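Local coordinates for RagB/SusD family nutrient uptake outer membrane protein (Bacteroides thetaiotaomicron, PDB 7KV2) that probably binds beta-glucan at the cell surface as a SusD-family outer-membrane protein, in support of glycan uptake, at residues A52-L57 with G213-A218; F153-V158 with V165-K170; N411-I416 with D447-E452; Q185-M190 with M229-D234. All blocks are in the same frame, centred on the assembly; numbering follows the deposited sequence. Where two conformers were deposited one is given.

Overall arrangement
All four contacts lie in the largely helical fold of a SusD-family protein, a family related to tetratricopeptide-repeat proteins. Along the chain, contact 2 is nested inside the long loop closed by contact 1, contacts 1 and 4 alternate in their segments and share helix 217-231, and contact 3 comes last, in the C-terminal part. Contacts 2 and 4 have centres about 13 Å apart and touch where Leu-186 meets Val-165 and Tyr-167. Contacts 1 and 2 meet where Tyr-154 OH is probably hydrogen-bonded to Ala-53 O. Contact 3, about 19 Å from contact 4 between centres, reaches it through Met-229. Thus helix 217-231 links the N-terminal helices to the C-terminal ones.

Contact 1. Residues A52-L57 with G213-A218; sequences AAYDPL and GRVTLA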
loop_
_atom_site.group_PDB
_atom_site.type_symbol
_atom_site.label_atom_id
_atom_site.label_comp_id
_atom_site.label_asym_id
_atom_site.label_seq_id
_atom_site.Cartn_x
_atom_site.Cartn_y
_atom_site.Cartn_z
ATOM N N ALA A 52 -18.928 4.519 7.250
ATOM C CA ALA A 52 -18.138 5.770 7.246
ATOM C C ALA A 52 -16.699 5.514 7.726
ATOM O O ALA A 52 -15.796 6.204 7.225
ATOM C CB ALA A 52 -18.805 6.832 8.076
ATOM N N ALA A 53 -16.465 4.594 8.660
ATOM C CA ALA A 53 -15.125 4.331 9.239
ATOM C C ALA A 53 -14.159 3.774 8.172
ATOM O O ALA A 53 -12.937 3.831 8.419
ATOM C CB ALA A 53 -15.193 3.383 10.390
ATOM N N TYR A 54 -14.694 3.171 7.106
ATOM C CA TYR A 54 -13.895 2.645 5.964
ATOM C C TYR A 54 -13.480 3.763 5.000
ATOM O O TYR A 54 -12.548 3.538 4.187
ATOM C CB TYR A 54 -14.690 1.592 5.175
ATOM C CG TYR A 54 -14.843 0.236 5.819
ATOM C CD1 TYR A 54 -15.879 -0.030 6.703
ATOM C CD2 TYR A 54 -13.970 -0.799 5.536
ATOM C CE1 TYR A 54 -16.025 -1.282 7.287
ATOM C CE2 TYR A 54 -14.117 -2.073 6.091
ATOM C CZ TYR A 54 -15.156 -2.323 6.969
ATOM O OH TYR A 54 -15.298 -3.562 7.538
ATOM N N ASP A 55 -14.137 4.926 4.995
ATOM C CA ASP A 55 -13.958 5.879 3.870
ATOM C C ASP A 55 -12.522 6.377 3.799
ATOM O O ASP A 55 -11.990 6.535 2.703
ATOM C CB ASP A 55 -14.951 7.038 3.940
ATOM C CG ASP A 55 -16.258 6.709 3.263
ATOM O OD1 ASP A 55 -16.228 6.222 2.114
ATOM O OD2 ASP A 55 -17.309 6.927 3.902
ATOM N N PRO A 56 -11.855 6.724 4.923
ATOM C CA PRO A 56 -10.493 7.271 4.853
ATOM C C PRO A 56 -9.458 6.310 4.226
ATOM O O PRO A 56 -8.428 6.765 3.778
ATOM C CB PRO A 56 -10.204 7.616 6.321
ATOM C CG PRO A 56 -11.583 7.939 6.856
ATOM C CD PRO A 56 -12.424 6.812 6.290
ATOM N N LEU A 57 -9.761 5.009 4.167
ATOM C CA LEU A 57 -8.934 4.050 3.372
ATOM C C LEU A 57 -8.681 4.604 1.969
ATOM O O LEU A 57 -7.526 4.422 1.479
ATOM C CB LEU A 57 -9.604 2.670 3.263
ATOM C CG LEU A 57 -9.659 1.860 4.547
ATOM C CD1 LEU A 57 -10.483 0.613 4.317
ATOM C CD2 LEU A 57 -8.276 1.517 5.093
ATOM N N GLY A 213 -14.215 -5.723 0.483
ATOM C CA GLY A 213 -13.729 -4.459 1.068
ATOM C C GLY A 213 -13.919 -4.452 2.576
ATOM O O GLY A 213 -13.263 -3.652 3.242
ATOM N N ARG A 214 -14.837 -5.276 3.113
ATOM C CA ARG A 214 -15.077 -5.343 4.578
ATOM C C ARG A 214 -13.884 -6.068 5.209
ATOM O O ARG A 214 -13.271 -6.912 4.537
ATOM C CB ARG A 214 -16.392 -6.045 4.941
ATOM C CG ARG A 214 -17.663 -5.336 4.473
ATOM C CD ARG A 214 -18.091 -4.151 5.332
ATOM N NE ARG A 214 -19.476 -3.747 5.090
ATOM C CZ ARG A 214 -20.232 -3.114 5.976
ATOM N NH1 ARG A 214 -19.744 -2.777 7.153
ATOM N NH2 ARG A 214 -21.486 -2.842 5.698
ATOM N N VAL A 215 -13.566 -5.742 6.457
ATOM C CA VAL A 215 -12.568 -6.490 7.246
ATOM C C VAL A 215 -12.957 -7.972 7.262
ATOM O O VAL A 215 -14.161 -8.289 7.432
ATOM C CB VAL A 215 -12.480 -5.897 8.661
ATOM C CG1 VAL A 215 -11.590 -6.722 9.562
ATOM C CG2 VAL A 215 -11.992 -4.456 8.594
ATOM N N THR A 216 -11.954 -8.824 7.112
ATOM C CA THR A 216 -12.031 -10.288 7.202
ATOM C C THR A 216 -10.944 -10.776 8.161
ATOM O O THR A 216 -9.976 -10.020 8.425
ATOM C CB THR A 216 -11.844 -10.937 5.833
ATOM O OG1 THR A 216 -10.473 -10.687 5.482
ATOM C CG2 THR A 216 -12.829 -10.386 4.831
ATOM N N LEU A 217 -11.095 -12.021 8.636
ATOM C CA LEU A 217 -10.069 -12.674 9.465
ATOM C C LEU A 217 -8.750 -12.691 8.682
ATOM O O LEU A 217 -7.731 -12.423 9.280
ATOM C CB LEU A 217 -10.513 -14.081 9.869
ATOM C CG LEU A 217 -9.584 -14.771 10.877
ATOM C CD1 LEU A 217 -9.483 -13.996 12.171
ATOM C CD2 LEU A 217 -10.056 -16.193 11.138
ATOM N N ALA A 218 -8.758 -13.028 7.383
ATOM C CA ALA A 218 -7.498 -13.152 6.613
ATOM C C ALA A 218 -6.813 -11.787 6.559
ATOM O O ALA A 218 -5.561 -11.752 6.671
ATOM C CB ALA A 218 -7.744 -13.708 5.239
#
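Tyr-54 carries this contact with its hydroxyl end, which lies against the backbone at Arg-214 and Val-215. Its one hydrogen bond across the contact is nearly straight: Val-215 N gives its hydrogen to Tyr-54 OH at 3.0 Å, with an angle of 167° at the hydrogen, and the donor lies in the plane of the ring, at its edge. The same hydroxyl is hydrogen-bonded to Gln-146 OE1 of helix 137-162, an oxygen that Arg-214 NH1 also reaches in one of its two conformers. The contact joins the region of helix 43-53 and the turn after it to the loop leading into helix 217-231, where Thr-216 is the N-cap residue and its OG1 caps Met-219 N; both belong to the helical scaffold of the SusD fold. Van der Waals contacts complete the fit. Arg-214 CA lies 3.5 Å from Tyr-54 OH. With CG1 anti to the backbone N (chi1 173°), Val-215 brings its other methyl, CG2, to 4.1 Å from Tyr-54 CE2, a small branched side chain suited to a buried place beside a ring. A phenylalanine in place of Tyr-54 would probably leave Val-215 N without its acceptor and Gln-146 with one partner fewer.

Contact 2. Residues F153-V158 with V165-K170; sequences FYYNWV and VPYFDK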
loop_
_atom_site.group_PDB
_atom_site.type_symbol
_atom_site.label_atom_id
_atom_site.label_comp_id
_atom_site.label_asym_id
_atom_site.label_seq_id
_atom_site.Cartn_x
_atom_site.Cartn_y
_atom_site.Cartn_z
ATOM N N PHE A 153 -5.256 -0.557 11.412
ATOM C CA PHE A 153 -4.846 -0.330 9.984
ATOM C C PHE A 153 -4.452 1.156 9.818
ATOM O O PHE A 153 -3.365 1.483 9.308
ATOM C CB PHE A 153 -5.943 -0.803 9.019
ATOM C CG PHE A 153 -5.492 -0.852 7.570
ATOM C CD1 PHE A 153 -5.422 0.289 6.795
ATOM C CD2 PHE A 153 -4.951 -2.027 7.047
ATOM C CE1 PHE A 153 -4.946 0.245 5.491
ATOM C CE2 PHE A 153 -4.447 -2.062 5.760
ATOM C CZ PHE A 153 -4.462 -0.925 4.979
ATOM N N TYR A 154 -5.230 2.078 10.370
ATOM C CA TYR A 154 -4.930 3.519 10.252
ATOM C C TYR A 154 -3.710 3.885 11.124
ATOM O O TYR A 154 -2.876 4.719 10.676
ATOM C CB TYR A 154 -6.178 4.327 10.594
ATOM C CG TYR A 154 -7.353 4.175 9.673
ATOM C CD1 TYR A 154 -7.244 4.510 8.323
ATOM C CD2 TYR A 154 -8.602 3.825 10.151
ATOM C CE1 TYR A 154 -8.343 4.471 7.487
ATOM C CE2 TYR A 154 -9.698 3.741 9.311
ATOM C CZ TYR A 154 -9.572 4.059 7.968
ATOM O OH TYR A 154 -10.645 4.037 7.113
ATOM N N TYR A 155 -3.606 3.328 12.348
ATOM C CA TYR A 155 -2.435 3.575 13.235
ATOM C C TYR A 155 -1.156 3.024 12.592
ATOM O O TYR A 155 -0.119 3.627 12.739
ATOM C CB TYR A 155 -2.617 2.967 14.629
ATOM C CG TYR A 155 -3.331 3.909 15.559
ATOM C CD1 TYR A 155 -2.782 5.144 15.827
ATOM C CD2 TYR A 155 -4.523 3.583 16.179
ATOM C CE1 TYR A 155 -3.403 6.061 16.658
ATOM C CE2 TYR A 155 -5.151 4.489 17.028
ATOM C CZ TYR A 155 -4.602 5.735 17.257
ATOM O OH TYR A 155 -5.197 6.656 18.086
ATOM N N ASN A 156 -1.262 1.946 11.817
ATOM C CA ASN A 156 -0.121 1.342 11.119
ATOM C C ASN A 156 0.432 2.357 10.112
ATOM O O ASN A 156 1.661 2.428 9.958
ATOM C CB ASN A 156 -0.541 0.011 10.480
ATOM C CG ASN A 156 0.631 -0.667 9.839
ATOM O OD1 ASN A 156 1.657 -0.882 10.501
ATOM N ND2 ASN A 156 0.482 -0.995 8.549
ATOM N N TRP A 157 -0.415 3.159 9.465
ATOM C CA TRP A 157 0.080 4.155 8.488
ATOM C C TRP A 157 1.001 5.132 9.264
ATOM O O TRP A 157 2.104 5.431 8.819
ATOM C CB TRP A 157 -1.087 4.908 7.865
ATOM C CG TRP A 157 -1.870 4.196 6.791
ATOM C CD1 TRP A 157 -1.574 3.029 6.160
ATOM C CD2 TRP A 157 -3.069 4.694 6.176
ATOM N NE1 TRP A 157 -2.516 2.760 5.199
ATOM C CE2 TRP A 157 -3.434 3.768 5.172
ATOM C CE3 TRP A 157 -3.857 5.832 6.358
ATOM C CZ2 TRP A 157 -4.575 3.923 4.396
ATOM C CZ3 TRP A 157 -4.962 6.020 5.539
ATOM C CH2 TRP A 157 -5.300 5.075 4.557
ATOM N N VAL A 158 0.541 5.659 10.397
ATOM C CA VAL A 158 1.364 6.665 11.137
ATOM C C VAL A 158 2.480 5.995 11.928
ATOM O O VAL A 158 3.539 6.625 12.037
ATOM C CB VAL A 158 0.515 7.637 11.975
ATOM C CG1 VAL A 158 -0.114 8.711 11.105
ATOM C CG2 VAL A 158 -0.541 6.934 12.802
ATOM N N VAL A 165 3.927 8.760 17.859
ATOM C CA VAL A 165 2.788 9.620 17.397
ATOM C C VAL A 165 1.677 9.596 18.442
ATOM O O VAL A 165 1.672 8.697 19.276
ATOM C CB VAL A 165 2.250 9.141 16.031
ATOM C CG1 VAL A 165 3.303 9.355 14.963
ATOM C CG2 VAL A 165 1.796 7.710 16.101
ATOM N N PRO A 166 0.725 10.555 18.392
ATOM C CA PRO A 166 -0.407 10.592 19.319
ATOM C C PRO A 166 -1.255 9.316 19.255
ATOM O O PRO A 166 -1.448 8.783 18.141
ATOM C CB PRO A 166 -1.266 11.769 18.860
ATOM C CG PRO A 166 -0.396 12.599 17.966
ATOM C CD PRO A 166 0.700 11.686 17.463
ATOM N N TYR A 167 -1.747 8.842 20.408
ATOM C CA TYR A 167 -2.631 7.654 20.499
ATOM C C TYR A 167 -3.892 8.032 21.277
ATOM O O TYR A 167 -3.802 8.792 22.271
ATOM C CB TYR A 167 -1.924 6.439 21.106
ATOM C CG TYR A 167 -2.828 5.233 21.158
ATOM C CD1 TYR A 167 -2.972 4.413 20.046
ATOM C CD2 TYR A 167 -3.619 4.950 22.273
ATOM C CE1 TYR A 167 -3.838 3.331 20.048
ATOM C CE2 TYR A 167 -4.490 3.865 22.290
ATOM C CZ TYR A 167 -4.605 3.055 21.165
ATOM O OH TYR A 167 -5.450 1.981 21.111
ATOM N N PHE A 168 -5.045 7.572 20.804
ATOM C CA PHE A 168 -6.350 7.738 21.497
ATOM C C PHE A 168 -7.327 6.657 21.007
ATOM O O PHE A 168 -7.284 6.276 19.809
ATOM C CB PHE A 168 -6.841 9.183 21.355
ATOM C CG PHE A 168 -7.033 9.738 19.959
ATOM C CD1 PHE A 168 -5.973 10.290 19.255
ATOM C CD2 PHE A 168 -8.298 9.817 19.390
ATOM C CE1 PHE A 168 -6.165 10.836 17.993
ATOM C CE2 PHE A 168 -8.494 10.368 18.127
ATOM C CZ PHE A 168 -7.421 10.864 17.419
ATOM N N ASP A 169 -8.165 6.131 21.915
ATOM C CA ASP A 169 -9.282 5.194 21.584
ATOM C C ASP A 169 -10.652 5.827 21.907
ATOM O O ASP A 169 -11.655 5.101 21.788
ATOM C CB ASP A 169 -9.090 3.833 22.260
ATOM C CG ASP A 169 -8.911 3.907 23.759
ATOM O OD1 ASP A 169 -9.386 4.898 24.360
ATOM O OD2 ASP A 169 -8.283 2.985 24.305
ATOM N N LYS A 170 -10.693 7.113 22.288
ATOM C CA LYS A 170 -11.925 7.932 22.468
ATOM C C LYS A 170 -11.635 9.350 21.966
ATOM O O LYS A 170 -10.494 9.795 22.153
ATOM C CB LYS A 170 -12.354 7.980 23.943
ATOM C CG LYS A 170 -13.028 6.720 24.475
ATOM C CD LYS A 170 -14.512 6.612 24.104
ATOM C CE LYS A 170 -14.917 5.252 23.558
ATOM N NZ LYS A 170 -14.553 5.103 22.123
#
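The ring of Tyr-155 lies with one face against Tyr-167 and with its hydroxyl at the backbone of Phe-168. The two tyrosine side chains run at about a right angle to each other, yet their ring planes differ by only 31° and their centroids are 4.8 Å apart, an oblique meeting that is neither a stack nor edge-to-face. Tyr-167 CD1 sits over the rim of the Tyr-155 face, 3.5 Å from Tyr-155 CZ. With CG anti to the backbone N (chi1 -179°), Tyr-167 swings its ring from the extended chain to cover that face. At the ring edge, Tyr-155 OH gives a hydrogen bond to Phe-168 O, 2.7 Å away, in the carbonyl plane and on a lone pair, with a C=O...donor angle of 126°. A tyrosine suits this place because its ring fills apolar space while its hydroxyl satisfies a carbonyl. Here the chain leaves helix 137-162, turns and passes back obliquely by its last turns before leading on to helix 183-200, part of the helical SusD scaffold. The Phe-168 ring turns one face to the same hydroxyl, its CD1 3.9 Å from Tyr-155 OH. Nearer the turn, the buried valines Val-158 and Val-165 meet methyl to methyl, CG2 of each 4.1 Å apart. Helix 110-130 adds Val-119 against Tyr-155, and Tyr-116, whose hydroxyl is hydrogen-bonded to Pro-166 O.

Contact 3. Residues N411-I416 with D447-E452; sequences NAAELI and DNIIEE
Ile-449 pushes its CD1 methyl against the backbone of helix 405-417, 3.8 Å from Ala-413 C and 3.9 Å from Ala-413 CB. Alanine suits this place: its single methyl lets the isoleucine come close to the main chain. The other branch of Ile-449, CG2, lies 4.1 Å from Glu-414 CB. Glu-414 is extended, CG anti to the backbone N (chi1 -177°), and this carries its carboxylate across the end of Ile-450, where CD1 is 3.6 Å from Glu-414 OE1. That buried acid is satisfied elsewhere: its OE2 forms salt bridges with Arg-469 and Arg-418, which would be expected to favour its charged form. Farther out, Leu-429 of helix 425-435 packs on Ile-449, and Met-229 of helix 217-231 touches Glu-414. The two short helical segments run nearly antiparallel, at 161° with axes 9.9 Å apart, a pair with helix 425-435 between them in sequence, in the helical C-terminal part of this SusD-family protein.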
loop_
_atom_site.group_PDB
_atom_site.type_symbol
_atom_site.label_atom_id
_atom_site.label_comp_id
_atom_site.label_asym_id
_atom_site.label_seq_id
_atom_site.Cartn_x
_atom_site.Cartn_y
_atom_site.Cartn_z
ATOM N N ASN A 411 5.583 -14.676 3.620
ATOM C CA ASN A 411 5.558 -14.460 5.101
ATOM C C ASN A 411 5.805 -15.811 5.816
ATOM O O ASN A 411 6.680 -15.872 6.715
ATOM C CB ASN A 411 4.220 -13.903 5.587
ATOM C CG ASN A 411 3.992 -12.419 5.367
ATOM O OD1 ASN A 411 4.875 -11.694 4.917
ATOM N ND2 ASN A 411 2.801 -11.959 5.717
ATOM N N ALA A 412 5.067 -16.863 5.417
ATOM C CA ALA A 412 5.195 -18.220 6.006
ATOM C C ALA A 412 6.616 -18.757 5.759
ATOM O O ALA A 412 7.248 -19.212 6.696
ATOM C CB ALA A 412 4.134 -19.137 5.457
ATOM N N ALA A 413 7.126 -18.723 4.526
ATOM C CA ALA A 413 8.514 -19.155 4.231
ATOM C C ALA A 413 9.483 -18.439 5.192
ATOM O O ALA A 413 10.335 -19.106 5.842
ATOM C CB ALA A 413 8.852 -18.877 2.790
ATOM N N GLU A 414 9.415 -17.121 5.295
ATOM C CA GLU A 414 10.386 -16.346 6.105
ATOM C C GLU A 414 10.266 -16.763 7.576
ATOM O O GLU A 414 11.305 -16.947 8.217
ATOM C CB GLU A 414 10.145 -14.844 5.992
ATOM C CG GLU A 414 11.151 -14.038 6.745
ATOM C CD GLU A 414 11.057 -12.541 6.575
ATOM O OE1 GLU A 414 10.418 -12.095 5.576
ATOM O OE2 GLU A 414 11.671 -11.820 7.415
ATOM N N LEU A 415 9.043 -16.850 8.096
ATOM C CA LEU A 415 8.798 -17.180 9.528
ATOM C C LEU A 415 9.337 -18.595 9.819
ATOM O O LEU A 415 10.003 -18.763 10.869
ATOM C CB LEU A 415 7.308 -17.035 9.857
ATOM C CG LEU A 415 6.807 -15.595 9.880
ATOM C CD1 LEU A 415 5.292 -15.514 9.996
ATOM C CD2 LEU A 415 7.473 -14.822 10.989
ATOM N N ILE A 416 9.106 -19.548 8.927
ATOM C CA ILE A 416 9.649 -20.935 9.061
ATOM C C ILE A 416 11.179 -20.830 9.099
ATOM O O ILE A 416 11.811 -21.370 10.047
ATOM C CB ILE A 416 9.144 -21.893 7.963
ATOM C CG1 ILE A 416 7.626 -22.094 8.033
ATOM C CG2 ILE A 416 9.893 -23.230 8.003
ATOM C CD1 ILE A 416 7.029 -22.619 6.760
ATOM N N ASP A 447 17.927 -14.306 2.524
ATOM C CA ASP A 447 18.262 -13.398 1.387
ATOM C C ASP A 447 17.378 -13.735 0.180
ATOM O O ASP A 447 16.885 -12.801 -0.479
ATOM C CB ASP A 447 19.744 -13.440 1.017
ATOM C CG ASP A 447 20.592 -12.728 2.060
ATOM O OD1 ASP A 447 20.016 -12.124 2.975
ATOM O OD2 ASP A 447 21.796 -12.828 1.977
ATOM N N ASN A 448 17.213 -15.012 -0.122
ATOM C CA ASN A 448 16.394 -15.452 -1.281
ATOM C C ASN A 448 14.927 -15.016 -1.073
ATOM O O ASN A 448 14.304 -14.624 -2.048
ATOM C CB ASN A 448 16.490 -16.945 -1.559
ATOM C CG ASN A 448 17.739 -17.313 -2.329
ATOM O OD1 ASN A 448 18.527 -16.440 -2.677
ATOM N ND2 ASN A 448 17.934 -18.598 -2.587
ATOM N N ILE A 449 14.377 -15.169 0.125
ATOM C CA ILE A 449 12.948 -14.854 0.398
ATOM C C ILE A 449 12.754 -13.334 0.297
ATOM O O ILE A 449 11.794 -12.893 -0.369
ATOM C CB ILE A 449 12.484 -15.448 1.728
ATOM C CG1 ILE A 449 12.610 -16.967 1.704
ATOM C CG2 ILE A 449 11.062 -15.007 2.047
ATOM C CD1 ILE A 449 12.494 -17.611 3.062
ATOM N N ILE A 450 13.671 -12.563 0.868
ATOM C CA ILE A 450 13.606 -11.088 0.847
ATOM C C ILE A 450 13.721 -10.618 -0.611
ATOM O O ILE A 450 12.946 -9.701 -1.022
ATOM C CB ILE A 450 14.669 -10.488 1.774
ATOM C CG1 ILE A 450 14.430 -10.901 3.228
ATOM C CG2 ILE A 450 14.713 -8.987 1.593
ATOM C CD1 ILE A 450 13.068 -10.465 3.728
ATOM N N GLU A 451 14.597 -11.234 -1.389
ATOM C CA GLU A 451 14.716 -10.862 -2.820
ATOM C C GLU A 451 13.450 -11.283 -3.599
ATOM O O GLU A 451 13.102 -10.576 -4.577
ATOM C CB GLU A 451 16.032 -11.346 -3.397
ATOM C CG GLU A 451 16.220 -10.925 -4.843
ATOM C CD GLU A 451 16.311 -9.433 -5.150
ATOM O OE1 GLU A 451 16.278 -8.558 -4.230
ATOM O OE2 GLU A 451 16.456 -9.136 -6.349
ATOM N N GLU A 452 12.781 -12.376 -3.232
ATOM C CA GLU A 452 11.543 -12.778 -3.944
ATOM C C GLU A 452 10.469 -11.725 -3.661
ATOM O O GLU A 452 9.768 -11.363 -4.585
ATOM C CB GLU A 452 11.050 -14.163 -3.543
ATOM C CG GLU A 452 10.014 -14.728 -4.494
ATOM C CD GLU A 452 10.576 -15.139 -5.840
ATOM O OE1 GLU A 452 11.802 -15.482 -5.897
ATOM O OE2 GLU A 452 9.827 -15.021 -6.835
#

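Contact 4. Residues Q185-M190 with M229-D234; sequences QLYEKM and MYQNDD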
loop_
_atom_site.group_PDB
_atom_site.type_symbol
_atom_site.label_atom_id
_atom_site.label_comp_id
_atom_site.label_asym_id
_atom_site.label_seq_id
_atom_site.Cartn_x
_atom_site.Cartn_y
_atom_site.Cartn_z
ATOM N N GLN A 185 5.546 1.527 22.215
ATOM C CA GLN A 185 4.262 1.590 22.972
ATOM C C GLN A 185 3.080 1.504 21.997
ATOM O O GLN A 185 2.077 0.917 22.357
ATOM C CB GLN A 185 4.160 2.885 23.782
ATOM C CG GLN A 185 5.068 2.914 25.003
ATOM C CD GLN A 185 5.062 4.265 25.670
ATOM O OE1 GLN A 185 4.951 5.307 25.031
ATOM N NE2 GLN A 185 5.156 4.248 26.993
ATOM N N LEU A 186 3.170 2.111 20.813
ATOM C CA LEU A 186 2.020 2.079 19.866
ATOM C C LEU A 186 1.865 0.643 19.351
ATOM O O LEU A 186 0.733 0.133 19.349
ATOM C CB LEU A 186 2.231 3.118 18.767
ATOM C CG LEU A 186 1.119 3.178 17.722
ATOM C CD1 LEU A 186 -0.266 3.311 18.337
ATOM C CD2 LEU A 186 1.365 4.310 16.750
ATOM N N TYR A 187 2.973 -0.041 19.054
ATOM C CA TYR A 187 2.984 -1.463 18.627
ATOM C C TYR A 187 2.174 -2.290 19.635
ATOM O O TYR A 187 1.301 -3.102 19.273
ATOM C CB TYR A 187 4.410 -2.010 18.482
ATOM C CG TYR A 187 4.429 -3.495 18.301
ATOM C CD1 TYR A 187 4.039 -4.052 17.090
ATOM C CD2 TYR A 187 4.665 -4.353 19.358
ATOM C CE1 TYR A 187 3.972 -5.417 16.912
ATOM C CE2 TYR A 187 4.593 -5.725 19.199
ATOM C CZ TYR A 187 4.223 -6.258 17.974
ATOM O OH TYR A 187 4.160 -7.597 17.769
ATOM N N GLU A 188 2.455 -2.059 20.909
ATOM C CA GLU A 188 1.787 -2.782 22.012
ATOM C C GLU A 188 0.275 -2.596 21.919
ATOM O O GLU A 188 -0.402 -3.613 22.030
ATOM C CB GLU A 188 2.346 -2.324 23.358
ATOM C CG GLU A 188 3.693 -2.939 23.641
ATOM C CD GLU A 188 3.711 -4.453 23.749
ATOM O OE1 GLU A 188 2.685 -5.038 24.171
ATOM O OE2 GLU A 188 4.768 -5.051 23.394
ATOM N N LYS A 189 -0.210 -1.364 21.759
ATOM C CA LYS A 189 -1.660 -1.086 21.647
ATOM C C LYS A 189 -2.198 -1.794 20.387
ATOM O O LYS A 189 -3.307 -2.400 20.432
ATOM C CB LYS A 189 -1.933 0.406 21.544
ATOM C CG LYS A 189 -1.482 1.258 22.717
ATOM C CD LYS A 189 -2.369 1.161 23.922
ATOM C CE LYS A 189 -2.020 2.220 24.945
ATOM N NZ LYS A 189 -2.367 1.761 26.307
ATOM N N MET A 190 -1.468 -1.670 19.271
ATOM C CA MET A 190 -1.914 -2.250 17.964
ATOM C C MET A 190 -2.041 -3.771 18.073
ATOM O O MET A 190 -3.115 -4.320 17.738
ATOM C CB MET A 190 -0.927 -1.869 16.859
ATOM C CG MET A 190 -1.042 -0.399 16.509
ATOM S SD MET A 190 0.329 0.197 15.460
ATOM C CE MET A 190 0.199 -0.830 13.993
ATOM N N MET A 229 6.189 -8.557 12.161
ATOM C CA MET A 229 7.475 -8.706 11.454
ATOM C C MET A 229 8.184 -7.362 11.414
ATOM O O MET A 229 9.432 -7.352 11.574
ATOM C CB MET A 229 7.283 -9.312 10.064
ATOM C CG MET A 229 6.813 -10.747 10.154
ATOM S SD MET A 229 6.206 -11.431 8.563
ATOM C CE MET A 229 7.800 -11.758 7.833
ATOM N N TYR A 230 7.467 -6.252 11.258
ATOM C CA TYR A 230 8.157 -4.942 11.191
ATOM C C TYR A 230 8.788 -4.626 12.569
ATOM O O TYR A 230 9.811 -3.951 12.627
ATOM C CB TYR A 230 7.242 -3.800 10.773
ATOM C CG TYR A 230 8.023 -2.561 10.419
ATOM C CD1 TYR A 230 8.891 -2.558 9.340
ATOM C CD2 TYR A 230 7.950 -1.409 11.180
ATOM C CE1 TYR A 230 9.659 -1.447 9.030
ATOM C CE2 TYR A 230 8.690 -0.278 10.868
ATOM C CZ TYR A 230 9.575 -0.309 9.801
ATOM O OH TYR A 230 10.302 0.791 9.457
ATOM N N GLN A 231 8.137 -5.073 13.637
ATOM C CA GLN A 231 8.587 -4.837 15.044
ATOM C C GLN A 231 9.758 -5.764 15.387
ATOM O O GLN A 231 10.443 -5.481 16.372
ATOM C CB GLN A 231 7.431 -5.110 16.000
ATOM C CG GLN A 231 7.781 -4.867 17.478
ATOM C CD GLN A 231 8.059 -3.416 17.767
ATOM O OE1 GLN A 231 7.777 -2.536 16.961
ATOM N NE2 GLN A 231 8.589 -3.130 18.960
ATOM N N ASN A 232 9.936 -6.840 14.638
ATOM C CA ASN A 232 10.901 -7.930 14.915
ATOM C C ASN A 232 10.488 -8.570 16.242
ATOM O O ASN A 232 11.381 -8.854 17.074
ATOM C CB ASN A 232 12.354 -7.443 14.896
ATOM C CG ASN A 232 12.883 -7.285 13.479
ATOM O OD1 ASN A 232 13.066 -6.185 13.002
ATOM N ND2 ASN A 232 13.069 -8.377 12.763
ATOM N N ASP A 233 9.179 -8.749 16.441
ATOM C CA ASP A 233 8.637 -9.295 17.722
ATOM C C ASP A 233 8.640 -10.818 17.632
ATOM O O ASP A 233 7.583 -11.428 17.325
ATOM C CB ASP A 233 7.274 -8.711 18.059
ATOM C CG ASP A 233 6.706 -9.286 19.345
ATOM O OD1 ASP A 233 7.485 -10.004 20.082
ATOM O OD2 ASP A 233 5.496 -9.068 19.556
ATOM N N ASP A 234 9.810 -11.414 17.899
ATOM C CA ASP A 234 10.058 -12.867 17.727
ATOM C C ASP A 234 9.132 -13.631 18.685
ATOM O O ASP A 234 8.762 -14.786 18.358
ATOM C CB ASP A 234 11.559 -13.174 17.807
ATOM C CG ASP A 234 12.147 -12.944 19.187
ATOM O OD1 ASP A 234 11.929 -11.857 19.735
ATOM O OD2 ASP A 234 12.777 -13.868 19.708
#
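Tyr-187 on helix 183-200 faces the C-terminal end of helix 217-231, its CA 7.5 Å from Gln-231 CA, where Asn-232 with positive phi closes that helix in a Schellman motif and Asp-233 centres an inverse gamma turn. Gln-231 lays its aliphatic chain over one face of the Tyr-187 ring: CG stands 3.5 Å from the centroid and 5° off the normal, a CH-pi contact over the centre. A bend at chi2 (66°) then turns the amide flat along the ring, the two planes 9° apart, and its NE2 is hydrogen-bonded to Asp-184. Glutamine suits this place by joining methylenes for the ring to a polar end for that acid. At the far end, Tyr-187 OH donates to the anti lone pair of Asp-233 OD2 at 2.7 Å, with the carboxylate nearly perpendicular to the ring. Asp-233 is also bound by Ser-235 through OD1 and by a salt bridge from Arg-236 to OD2. Cutting Tyr-187 back to an alanine is likely to open a gap beneath Gln-231 and to cost Asp-233 OD2 a hydrogen bond. Ile-227 and Val-228 of helix 217-231 also pack on Tyr-187, while Trp-159 of helix 137-162 touches both Leu-186 and Gln-231, bringing three helices together.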